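PDB 1RH1: colicin-B from Escherichia coli, which kills Escherichia coli and closely related bacteria by forming channels that depolarize their cytoplasmic membrane and dissipate cellular energy. Local coordinates for residues A[170-182]-A[284-298]. Numbering follows the deposited sequence.
Sequences RLTDLMQNGTQYM and SAVEILDSNSLSQRQ
R297 NH2 is held from two directions, by D173 OD1 at 3.2 Å and by the carbonyl O of T260. NH1 of the same arginine lies 3.0 Å from D173 OD2, completing an end-on grip on the carboxylate. Both oxygens are met on their syn sides, but the two planes are turned 48° apart, so the salt bridge is twisted rather than flat. R297 gets there fully stretched, CG anti to the backbone N (chi1 -171°) and every later torsion extended. Together the carboxylate and the T260 carbonyl help hold the guanidinium in its rotation in a buried setting. M175 lies across the aliphatic part of the same arginine, its SD 3.4 Å from R297 CD, and its bent chain turns the methyl CE onto L294 CD2, 3.5 Å away. At the hairpin turn, G178 N donates a nearly straight bond to Q298 OE1 at 2.6 Å, while L294 CB packs on G178 O. A bend at chi2 turns the Q298 amide so that OE1 faces G178 N. At the other end, S284 OG donates to L171 O over 2.7 Å, tilted from the carbonyl plane. Nearby, M182 and V286 meet tip to tip, CE to CG2 at 3.4 Å. This is structural packing of a beta-hairpin, strands 169-176 and 179-186, against the end of strand 281-286 and the start of the long helix 291-340, which runs on toward the pore-forming domain; its opening segment 291-298 lies almost at right angles (84°) to strand 170-176. The hairpin pairs onward with strand 121-128, and W22 of the TonB box, on strand 20-22, touches L289 and R297 beside this junction.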
loop_
_atom_site.group_PDB
_atom_site.type_symbol
_atom_site.label_atom_id
_atom_site.label_comp_id
_atom_site.label_asym_id
_atom_site.label_seq_id
_atom_site.Cartn_x
_atom_site.Cartn_y
_atom_site.Cartn_z
ATOM N N ARG A 170 1.916 3.643 -16.846
ATOM C CA ARG A 170 1.076 4.797 -16.644
ATOM C C ARG A 170 1.920 6.041 -16.714
ATOM O O ARG A 170 3.108 6.045 -16.414
ATOM C CB ARG A 170 0.404 4.747 -15.301
ATOM C CG ARG A 170 -0.811 3.836 -15.314
ATOM C CD ARG A 170 -1.581 3.846 -13.997
ATOM N NE ARG A 170 -2.178 5.142 -13.741
ATOM C CZ ARG A 170 -2.132 5.766 -12.562
ATOM N NH1 ARG A 170 -2.709 6.943 -12.467
ATOM N NH2 ARG A 170 -1.536 5.276 -11.475
ATOM N N LEU A 171 1.317 7.119 -17.175
ATOM C CA LEU A 171 1.976 8.402 -17.220
ATOM C C LEU A 171 1.311 9.348 -16.220
ATOM O O LEU A 171 0.168 9.752 -16.386
ATOM C CB LEU A 171 1.875 8.885 -18.655
ATOM C CG LEU A 171 3.020 8.650 -19.601
ATOM C CD1 LEU A 171 3.499 7.234 -19.586
ATOM C CD2 LEU A 171 2.542 9.025 -20.953
ATOM N N THR A 172 1.970 9.665 -15.110
ATOM C CA THR A 172 1.473 10.576 -14.071
ATOM C C THR A 172 2.590 11.457 -13.543
ATOM O O THR A 172 3.595 11.609 -14.233
ATOM C CB THR A 172 0.884 9.849 -12.848
ATOM O OG1 THR A 172 1.829 8.884 -12.412
ATOM C CG2 THR A 172 -0.445 9.216 -13.160
ATOM N N ASP A 173 2.501 12.057 -12.351
ATOM C CA ASP A 173 3.580 12.931 -11.940
ATOM C C ASP A 173 4.273 12.471 -10.678
ATOM O O ASP A 173 3.791 11.589 -9.979
ATOM C CB ASP A 173 3.039 14.382 -11.819
ATOM C CG ASP A 173 2.233 14.845 -10.621
ATOM O OD1 ASP A 173 1.472 14.085 -10.026
ATOM O OD2 ASP A 173 2.360 16.015 -10.287
ATOM N N LEU A 174 5.455 13.040 -10.445
ATOM C CA LEU A 174 6.362 12.635 -9.388
ATOM C C LEU A 174 6.846 13.826 -8.602
ATOM O O LEU A 174 7.615 14.670 -9.089
ATOM C CB LEU A 174 7.622 11.964 -9.937
ATOM C CG LEU A 174 7.958 10.559 -9.655
ATOM C CD1 LEU A 174 9.439 10.483 -9.691
ATOM C CD2 LEU A 174 7.418 10.101 -8.335
ATOM N N MET A 175 6.433 13.849 -7.347
ATOM C CA MET A 175 6.925 14.893 -6.478
ATOM C C MET A 175 8.315 14.490 -6.011
ATOM O O MET A 175 8.461 13.583 -5.195
ATOM C CB MET A 175 5.963 15.025 -5.327
ATOM C CG MET A 175 5.611 16.452 -4.930
ATOM S SD MET A 175 4.939 17.440 -6.260
ATOM C CE MET A 175 6.323 18.464 -5.970
ATOM N N GLN A 176 9.371 15.085 -6.572
ATOM C CA GLN A 176 10.721 14.748 -6.155
ATOM C C GLN A 176 11.538 15.932 -5.688
ATOM O O GLN A 176 12.137 16.661 -6.479
ATOM C CB GLN A 176 11.465 14.097 -7.268
ATOM C CG GLN A 176 10.926 12.727 -7.498
ATOM C CD GLN A 176 12.011 11.667 -7.517
ATOM O OE1 GLN A 176 11.994 10.743 -6.696
ATOM N NE2 GLN A 176 12.965 11.784 -8.457
ATOM N N ASN A 177 11.577 16.048 -4.350
ATOM C CA ASN A 177 12.256 17.077 -3.560
ATOM C C ASN A 177 11.641 18.450 -3.667
ATOM O O ASN A 177 12.307 19.467 -3.886
ATOM C CB ASN A 177 13.756 17.190 -3.923
ATOM C CG ASN A 177 14.559 16.076 -3.271
ATOM O OD1 ASN A 177 14.541 15.907 -2.050
ATOM N ND2 ASN A 177 15.268 15.268 -4.061
ATOM N N GLY A 178 10.321 18.451 -3.489
ATOM C CA GLY A 178 9.567 19.676 -3.527
ATOM C C GLY A 178 9.391 20.204 -4.935
ATOM O O GLY A 178 8.590 21.117 -5.085
ATOM N N THR A 179 10.111 19.720 -5.970
ATOM C CA THR A 179 9.900 20.109 -7.364
ATOM C C THR A 179 9.111 18.997 -8.075
ATOM O O THR A 179 9.464 17.818 -7.951
ATOM C CB THR A 179 11.279 20.392 -8.092
ATOM O OG1 THR A 179 11.362 19.536 -9.235
ATOM C CG2 THR A 179 12.494 20.179 -7.210
ATOM N N GLN A 180 8.032 19.352 -8.805
ATOM C CA GLN A 180 7.171 18.374 -9.470
ATOM C C GLN A 180 7.708 17.928 -10.823
ATOM O O GLN A 180 8.087 18.726 -11.678
ATOM C CB GLN A 180 5.764 18.971 -9.635
ATOM C CG GLN A 180 4.698 18.234 -10.440
ATOM C CD GLN A 180 3.506 19.127 -10.728
ATOM O OE1 GLN A 180 2.439 18.950 -10.177
ATOM N NE2 GLN A 180 3.590 20.138 -11.563
ATOM N N TYR A 181 7.745 16.604 -10.978
ATOM C CA TYR A 181 8.187 15.927 -12.188
ATOM C C TYR A 181 7.055 15.253 -12.955
ATOM O O TYR A 181 5.975 15.089 -12.399
ATOM C CB TYR A 181 9.192 14.890 -11.794
ATOM C CG TYR A 181 10.503 15.534 -11.442
ATOM C CD1 TYR A 181 10.739 16.048 -10.172
ATOM C CD2 TYR A 181 11.482 15.603 -12.430
ATOM C CE1 TYR A 181 11.965 16.639 -9.891
ATOM C CE2 TYR A 181 12.710 16.192 -12.146
ATOM C CZ TYR A 181 12.933 16.702 -10.879
ATOM O OH TYR A 181 14.146 17.290 -10.619
ATOM N N MET A 182 7.225 14.897 -14.230
ATOM C CA MET A 182 6.264 14.031 -14.896
ATOM C C MET A 182 7.008 12.758 -15.252
ATOM O O MET A 182 8.076 12.817 -15.861
ATOM C CB MET A 182 5.713 14.708 -16.132
ATOM C CG MET A 182 4.772 15.820 -15.701
ATOM S SD MET A 182 3.183 15.731 -16.531
ATOM C CE MET A 182 2.710 14.123 -15.983
ATOM N N SER A 284 -3.306 11.494 -20.307
ATOM C CA SER A 284 -2.953 11.938 -18.966
ATOM C C SER A 284 -3.059 13.446 -18.792
ATOM O O SER A 284 -2.464 14.196 -19.566
ATOM C CB SER A 284 -1.540 11.533 -18.637
ATOM O OG SER A 284 -1.346 11.795 -17.253
ATOM N N ALA A 285 -3.764 13.908 -17.753
ATOM C CA ALA A 285 -4.003 15.330 -17.557
ATOM C C ALA A 285 -3.610 15.828 -16.176
ATOM O O ALA A 285 -4.351 15.687 -15.197
ATOM C CB ALA A 285 -5.478 15.620 -17.776
ATOM N N VAL A 286 -2.449 16.482 -16.131
ATOM C CA VAL A 286 -1.839 16.972 -14.901
ATOM C C VAL A 286 -1.964 18.465 -14.636
ATOM O O VAL A 286 -1.947 19.292 -15.531
ATOM C CB VAL A 286 -0.353 16.525 -14.949
ATOM C CG1 VAL A 286 0.515 17.113 -13.849
ATOM C CG2 VAL A 286 -0.357 15.020 -14.772
ATOM N N GLU A 287 -2.013 18.809 -13.360
ATOM C CA GLU A 287 -2.052 20.167 -12.853
ATOM C C GLU A 287 -0.683 20.664 -12.362
ATOM O O GLU A 287 -0.149 20.157 -11.369
ATOM C CB GLU A 287 -3.058 20.175 -11.741
ATOM C CG GLU A 287 -3.279 21.510 -11.075
ATOM C CD GLU A 287 -4.255 21.393 -9.925
ATOM O OE1 GLU A 287 -5.242 22.129 -9.930
ATOM O OE2 GLU A 287 -4.031 20.563 -9.039
ATOM N N ILE A 288 -0.092 21.654 -13.056
ATOM C CA ILE A 288 1.188 22.287 -12.719
ATOM C C ILE A 288 0.959 22.985 -11.367
ATOM O O ILE A 288 0.164 23.925 -11.303
ATOM C CB ILE A 288 1.642 23.381 -13.774
ATOM C CG1 ILE A 288 0.756 23.383 -15.010
ATOM C CG2 ILE A 288 3.054 23.125 -14.235
ATOM C CD1 ILE A 288 -0.639 24.074 -14.791
ATOM N N LEU A 289 1.570 22.505 -10.257
ATOM C CA LEU A 289 1.453 23.058 -8.901
ATOM C C LEU A 289 2.381 24.257 -8.690
ATOM O O LEU A 289 3.506 24.305 -9.192
ATOM C CB LEU A 289 1.774 21.936 -7.887
ATOM C CG LEU A 289 0.719 21.144 -7.079
ATOM C CD1 LEU A 289 -0.278 20.385 -7.927
ATOM C CD2 LEU A 289 1.444 20.067 -6.333
ATOM N N ASP A 290 1.903 25.261 -7.944
ATOM C CA ASP A 290 2.659 26.486 -7.650
ATOM C C ASP A 290 3.559 26.375 -6.433
ATOM O O ASP A 290 3.370 25.477 -5.622
ATOM C CB ASP A 290 1.704 27.689 -7.453
ATOM C CG ASP A 290 0.559 27.563 -6.451
ATOM O OD1 ASP A 290 -0.131 26.534 -6.436
ATOM O OD2 ASP A 290 0.338 28.523 -5.705
ATOM N N SER A 291 4.525 27.279 -6.262
ATOM C CA SER A 291 5.502 27.228 -5.180
ATOM C C SER A 291 5.195 26.879 -3.739
ATOM O O SER A 291 6.037 26.298 -3.054
ATOM C CB SER A 291 6.226 28.530 -5.153
ATOM O OG SER A 291 7.481 28.247 -5.751
ATOM N N ASN A 292 4.022 27.257 -3.246
ATOM C CA ASN A 292 3.677 26.898 -1.887
ATOM C C ASN A 292 2.825 25.655 -1.834
ATOM O O ASN A 292 2.722 24.995 -0.800
ATOM C CB ASN A 292 2.982 28.093 -1.189
ATOM C CG ASN A 292 4.026 29.132 -0.701
ATOM O OD1 ASN A 292 3.860 30.356 -0.833
ATOM N ND2 ASN A 292 5.155 28.668 -0.127
ATOM N N SER A 293 2.265 25.281 -2.977
ATOM C CA SER A 293 1.519 24.047 -3.085
ATOM C C SER A 293 2.487 22.863 -3.178
ATOM O O SER A 293 2.225 21.788 -2.654
ATOM C CB SER A 293 0.645 24.195 -4.291
ATOM O OG SER A 293 -0.362 23.216 -4.204
ATOM N N LEU A 294 3.658 23.064 -3.789
ATOM C CA LEU A 294 4.758 22.101 -3.862
ATOM C C LEU A 294 5.244 21.681 -2.482
ATOM O O LEU A 294 5.243 20.490 -2.184
ATOM C CB LEU A 294 5.903 22.719 -4.639
ATOM C CG LEU A 294 5.548 23.006 -6.065
ATOM C CD1 LEU A 294 6.525 23.909 -6.705
ATOM C CD2 LEU A 294 5.505 21.719 -6.791
ATOM N N SER A 295 5.627 22.639 -1.626
ATOM C CA SER A 295 5.964 22.398 -0.225
ATOM C C SER A 295 4.846 21.674 0.530
ATOM O O SER A 295 5.111 20.774 1.334
ATOM C CB SER A 295 6.226 23.710 0.459
ATOM O OG SER A 295 7.200 24.435 -0.271
ATOM N N GLN A 296 3.581 22.052 0.272
ATOM C CA GLN A 296 2.422 21.402 0.871
ATOM C C GLN A 296 2.396 19.924 0.564
ATOM O O GLN A 296 2.184 19.101 1.459
ATOM C CB GLN A 296 1.097 21.908 0.348
ATOM C CG GLN A 296 0.408 23.098 0.972
ATOM C CD GLN A 296 -1.080 23.035 0.634
ATOM O OE1 GLN A 296 -1.617 23.846 -0.126
ATOM N NE2 GLN A 296 -1.778 22.036 1.186
ATOM N N ARG A 297 2.603 19.648 -0.743
ATOM C CA ARG A 297 2.594 18.293 -1.270
ATOM C C ARG A 297 3.847 17.533 -0.889
ATOM O O ARG A 297 3.766 16.320 -0.700
ATOM C CB ARG A 297 2.476 18.272 -2.799
ATOM C CG ARG A 297 2.246 16.849 -3.310
ATOM C CD ARG A 297 1.918 16.823 -4.781
ATOM N NE ARG A 297 1.633 15.471 -5.244
ATOM C CZ ARG A 297 1.376 15.219 -6.530
ATOM N NH1 ARG A 297 1.363 16.175 -7.465
ATOM N NH2 ARG A 297 1.109 13.974 -6.882
ATOM N N GLN A 298 4.995 18.202 -0.743
ATOM C CA GLN A 298 6.184 17.488 -0.343
ATOM C C GLN A 298 6.116 17.003 1.092
ATOM O O GLN A 298 6.692 15.960 1.382
ATOM C CB GLN A 298 7.415 18.343 -0.495
ATOM C CG GLN A 298 8.655 17.469 -0.484
ATOM C CD GLN A 298 8.587 16.311 -1.474
ATOM O OE1 GLN A 298 8.880 16.441 -2.668
ATOM N NE2 GLN A 298 8.181 15.148 -0.971
#